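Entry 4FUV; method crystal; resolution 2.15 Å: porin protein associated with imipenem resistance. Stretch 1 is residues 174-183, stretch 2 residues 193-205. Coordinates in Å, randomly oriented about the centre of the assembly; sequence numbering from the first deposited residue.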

# COMPACT_ATOMS: atom_id res chain seq x y z
N GLY A 174 -31.80 -0.03 2.56
CA GLY A 174 -31.89 0.43 3.94
C GLY A 174 -30.81 -0.29 4.73
O GLY A 174 -30.20 -1.25 4.22
N ASN A 175 -30.56 0.14 5.97
CA ASN A 175 -29.56 -0.53 6.79
C ASN A 175 -29.90 -2.00 7.03
O ASN A 175 -31.05 -2.35 7.24
CB ASN A 175 -29.42 0.16 8.14
CG ASN A 175 -28.95 1.58 8.02
OD1 ASN A 175 -29.75 2.49 7.85
ND2 ASN A 175 -27.64 1.78 8.09
N PRO A 176 -28.87 -2.85 7.03
CA PRO A 176 -29.06 -4.28 7.28
C PRO A 176 -29.32 -4.54 8.75
O PRO A 176 -29.16 -3.64 9.59
CB PRO A 176 -27.70 -4.88 6.89
CG PRO A 176 -26.72 -3.79 7.23
CD PRO A 176 -27.44 -2.49 6.91
N THR A 177 -29.75 -5.76 9.07
CA THR A 177 -29.79 -6.21 10.45
C THR A 177 -28.35 -6.53 10.83
O THR A 177 -27.61 -7.06 10.02
CB THR A 177 -30.66 -7.48 10.58
OG1 THR A 177 -32.03 -7.12 10.40
CG2 THR A 177 -30.50 -8.11 11.95
N VAL A 178 -27.96 -6.22 12.06
CA VAL A 178 -26.56 -6.36 12.43
C VAL A 178 -26.41 -6.81 13.88
O VAL A 178 -27.15 -6.39 14.76
CB VAL A 178 -25.78 -5.05 12.14
CG1 VAL A 178 -26.42 -3.88 12.86
CG2 VAL A 178 -24.31 -5.17 12.52
N LYS A 179 -25.44 -7.69 14.11
CA LYS A 179 -25.11 -8.21 15.43
C LYS A 179 -23.60 -8.32 15.46
O LYS A 179 -22.99 -9.04 14.66
CB LYS A 179 -25.76 -9.57 15.67
CG LYS A 179 -25.72 -10.04 17.12
N LEU A 180 -22.99 -7.56 16.36
CA LEU A 180 -21.54 -7.54 16.52
C LEU A 180 -21.25 -7.93 17.97
O LEU A 180 -21.92 -7.45 18.87
CB LEU A 180 -21.02 -6.13 16.27
CG LEU A 180 -20.16 -5.87 15.05
CD1 LEU A 180 -19.75 -4.40 15.00
CD2 LEU A 180 -18.94 -6.77 15.09
N VAL A 181 -20.28 -8.80 18.18
CA VAL A 181 -19.91 -9.24 19.53
C VAL A 181 -18.40 -9.50 19.59
O VAL A 181 -17.81 -9.99 18.62
CB VAL A 181 -20.69 -10.51 19.95
CG1 VAL A 181 -20.41 -11.64 18.98
CG2 VAL A 181 -20.34 -10.92 21.37
N SER A 182 -17.78 -9.15 20.70
CA SER A 182 -16.36 -9.42 20.89
C SER A 182 -16.20 -10.37 22.05
O SER A 182 -17.06 -10.45 22.92
CB SER A 182 -15.58 -8.12 21.17
OG SER A 182 -15.85 -7.63 22.48
N SER A 183 -15.10 -11.12 22.05
CA SER A 183 -14.70 -11.88 23.21
C SER A 183 -13.22 -11.62 23.43
O SER A 183 -12.47 -11.35 22.48
CB SER A 183 -14.97 -13.37 22.99
OG SER A 183 -14.29 -13.85 21.85
N SER A 193 -14.62 1.65 26.13
CA SER A 193 -14.19 0.28 26.36
C SER A 193 -14.39 -0.50 25.07
O SER A 193 -15.12 -0.05 24.17
CB SER A 193 -15.05 -0.35 27.45
OG SER A 193 -16.38 -0.48 26.97
N LEU A 194 -13.75 -1.66 24.98
CA LEU A 194 -13.90 -2.53 23.81
C LEU A 194 -15.37 -2.83 23.51
O LEU A 194 -15.80 -2.75 22.36
CB LEU A 194 -13.14 -3.84 24.02
CG LEU A 194 -13.20 -4.85 22.87
CD1 LEU A 194 -12.88 -4.16 21.55
CD2 LEU A 194 -12.23 -5.99 23.12
N GLU A 195 -16.14 -3.17 24.55
CA GLU A 195 -17.56 -3.51 24.39
C GLU A 195 -18.35 -2.35 23.79
O GLU A 195 -19.19 -2.55 22.91
CB GLU A 195 -18.18 -3.93 25.74
CG GLU A 195 -17.77 -5.30 26.23
CD GLU A 195 -16.42 -5.32 26.97
OE1 GLU A 195 -15.74 -4.26 27.07
OE2 GLU A 195 -16.03 -6.41 27.45
N GLU A 196 -18.07 -1.14 24.24
CA GLU A 196 -18.77 0.04 23.76
C GLU A 196 -18.36 0.40 22.34
O GLU A 196 -19.18 0.85 21.54
CB GLU A 196 -18.49 1.22 24.68
CG GLU A 196 -19.13 1.09 26.04
CD GLU A 196 -18.60 2.12 27.03
OE1 GLU A 196 -17.40 2.46 26.95
OE2 GLU A 196 -19.39 2.58 27.88
N ALA A 197 -17.08 0.23 22.05
CA ALA A 197 -16.57 0.50 20.72
C ALA A 197 -17.25 -0.47 19.75
O ALA A 197 -17.73 -0.05 18.69
CB ALA A 197 -15.04 0.36 20.68
N VAL A 198 -17.34 -1.74 20.12
CA VAL A 198 -17.99 -2.75 19.27
C VAL A 198 -19.46 -2.42 18.99
O VAL A 198 -19.89 -2.42 17.83
CB VAL A 198 -17.87 -4.17 19.87
CG1 VAL A 198 -18.81 -5.12 19.19
CG2 VAL A 198 -16.43 -4.66 19.74
N ASN A 199 -20.21 -2.13 20.04
CA ASN A 199 -21.60 -1.65 19.94
C ASN A 199 -21.76 -0.34 19.17
O ASN A 199 -22.78 -0.12 18.53
CB ASN A 199 -22.19 -1.47 21.34
CG ASN A 199 -22.40 -2.78 22.05
OD1 ASN A 199 -22.49 -3.83 21.41
ND2 ASN A 199 -22.50 -2.74 23.38
N ALA A 200 -20.76 0.53 19.27
CA ALA A 200 -20.78 1.77 18.51
C ALA A 200 -20.75 1.43 17.02
O ALA A 200 -21.49 2.01 16.24
CB ALA A 200 -19.61 2.64 18.86
N GLU A 201 -19.89 0.48 16.66
CA GLU A 201 -19.77 0.05 15.27
C GLU A 201 -21.03 -0.65 14.76
O GLU A 201 -21.44 -0.43 13.64
CB GLU A 201 -18.54 -0.83 15.07
CG GLU A 201 -17.37 -0.06 14.47
CD GLU A 201 -16.22 -0.95 14.09
OE1 GLU A 201 -15.13 -0.43 13.75
OE2 GLU A 201 -16.41 -2.18 14.11
N ALA A 202 -21.64 -1.47 15.61
CA ALA A 202 -22.91 -2.08 15.27
C ALA A 202 -23.93 -0.98 14.98
O ALA A 202 -24.65 -1.05 13.99
CB ALA A 202 -23.40 -3.01 16.37
N ARG A 203 -23.95 0.04 15.84
CA ARG A 203 -24.90 1.13 15.66
C ARG A 203 -24.70 1.92 14.37
O ARG A 203 -25.67 2.32 13.73
CB ARG A 203 -24.91 2.07 16.87
CG ARG A 203 -25.53 1.45 18.10
N LYS A 204 -23.44 2.14 13.98
CA LYS A 204 -23.17 2.85 12.72
C LYS A 204 -23.72 2.07 11.55
O LYS A 204 -24.33 2.64 10.64
CB LYS A 204 -21.67 3.08 12.52
CG LYS A 204 -21.03 4.06 13.50
CD LYS A 204 -19.94 4.87 12.80
CE LYS A 204 -18.95 5.50 13.78
NZ LYS A 204 -19.58 6.16 14.95
N ILE A 205 -23.51 0.77 11.57
CA ILE A 205 -23.97 -0.06 10.47
C ILE A 205 -25.50 -0.09 10.43
O ILE A 205 -26.10 -0.10 9.37
CB ILE A 205 -23.41 -1.49 10.60
CG1 ILE A 205 -21.88 -1.44 10.52
CG2 ILE A 205 -23.98 -2.40 9.51
CD1 ILE A 205 -21.22 -2.79 10.70

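Strand 177-183 lies along helix 194-205 in a nearly antiparallel arrangement: their N-to-C directions differ by 164°, and the axes approach to 7.8 Å. The start of stretch 1 therefore faces the far end of stretch 2, with Asn175 beside Ile205, Leu180 beside Ala202 (CA to CA 5.8 Å) and Ser182 near Glu195. Together the two stretches bury 529 Å², counting both sides.

Side-chain alternation along the extended strand sets the pattern of contact. Val178, Leu180 and Ser182 point their CA-to-CB bonds toward the helix, whereas Thr177, Lys179, Val181 and Ser183 point away. The helix answers with Leu194, Val198, Ala202 and Ile205, spaced three or four residues apart so that successive turns bring them to the same side.

Apolar packing makes up most of the interface. Leu180, the residue with the most covered area, sits between two turns: its CB is 3.8 Å from Val198 CG1 and 3.9 Å from Ala202 CB. Beside the short side chain of Ala202 the leucine lies close to the helix backbone, with Leu180 CD1 3.5 Å from both Val198 O and Ala202 N. These are contacts of a methyl group with polar atoms already joined to their own helix, since Ala202 N donates to Val198 O (3.0 Å). Toward the helix's later residues, Ile205 CG2 meets two partners, Pro176 CG at 3.8 Å and Val178 CG2 at 4.1 Å, while Val178 CG1 reaches Ala202 O at 3.5 Å. At the other end the contact becomes mixed: Ser182 CB packs 3.8 Å from Val198 CG2, and Ser182 OG lies 3.9 Å from Leu194 CG, a van der Waals approach to carbon.

One hydrogen bond crosses between the stretches. Asn175, with chi1 in the m well, donates from ND2 to Ile205 O at 2.7 Å, with an N-H...O angle of 149°. The short distance and reasonably directed geometry tie the loop before the strand to the helix backbone, next to the apolar cluster of Pro176 and Ile205.

Within stretch 2, Ser193 caps the helix: its OG accepts from Glu196 N at 3.3 Å, satisfying an amide in the first turn that has no preceding helical carbonyl to pair with. Glu196 reciprocates, its OE1 accepting from Ser193 N at 3.0 Å and, weakly, from Ser193 OG at 3.1 Å. Regular backbone bonds follow, from Ala197 N to Ser193 O (2.9 Å) through Ile205 N to Glu201 O (3.2 Å).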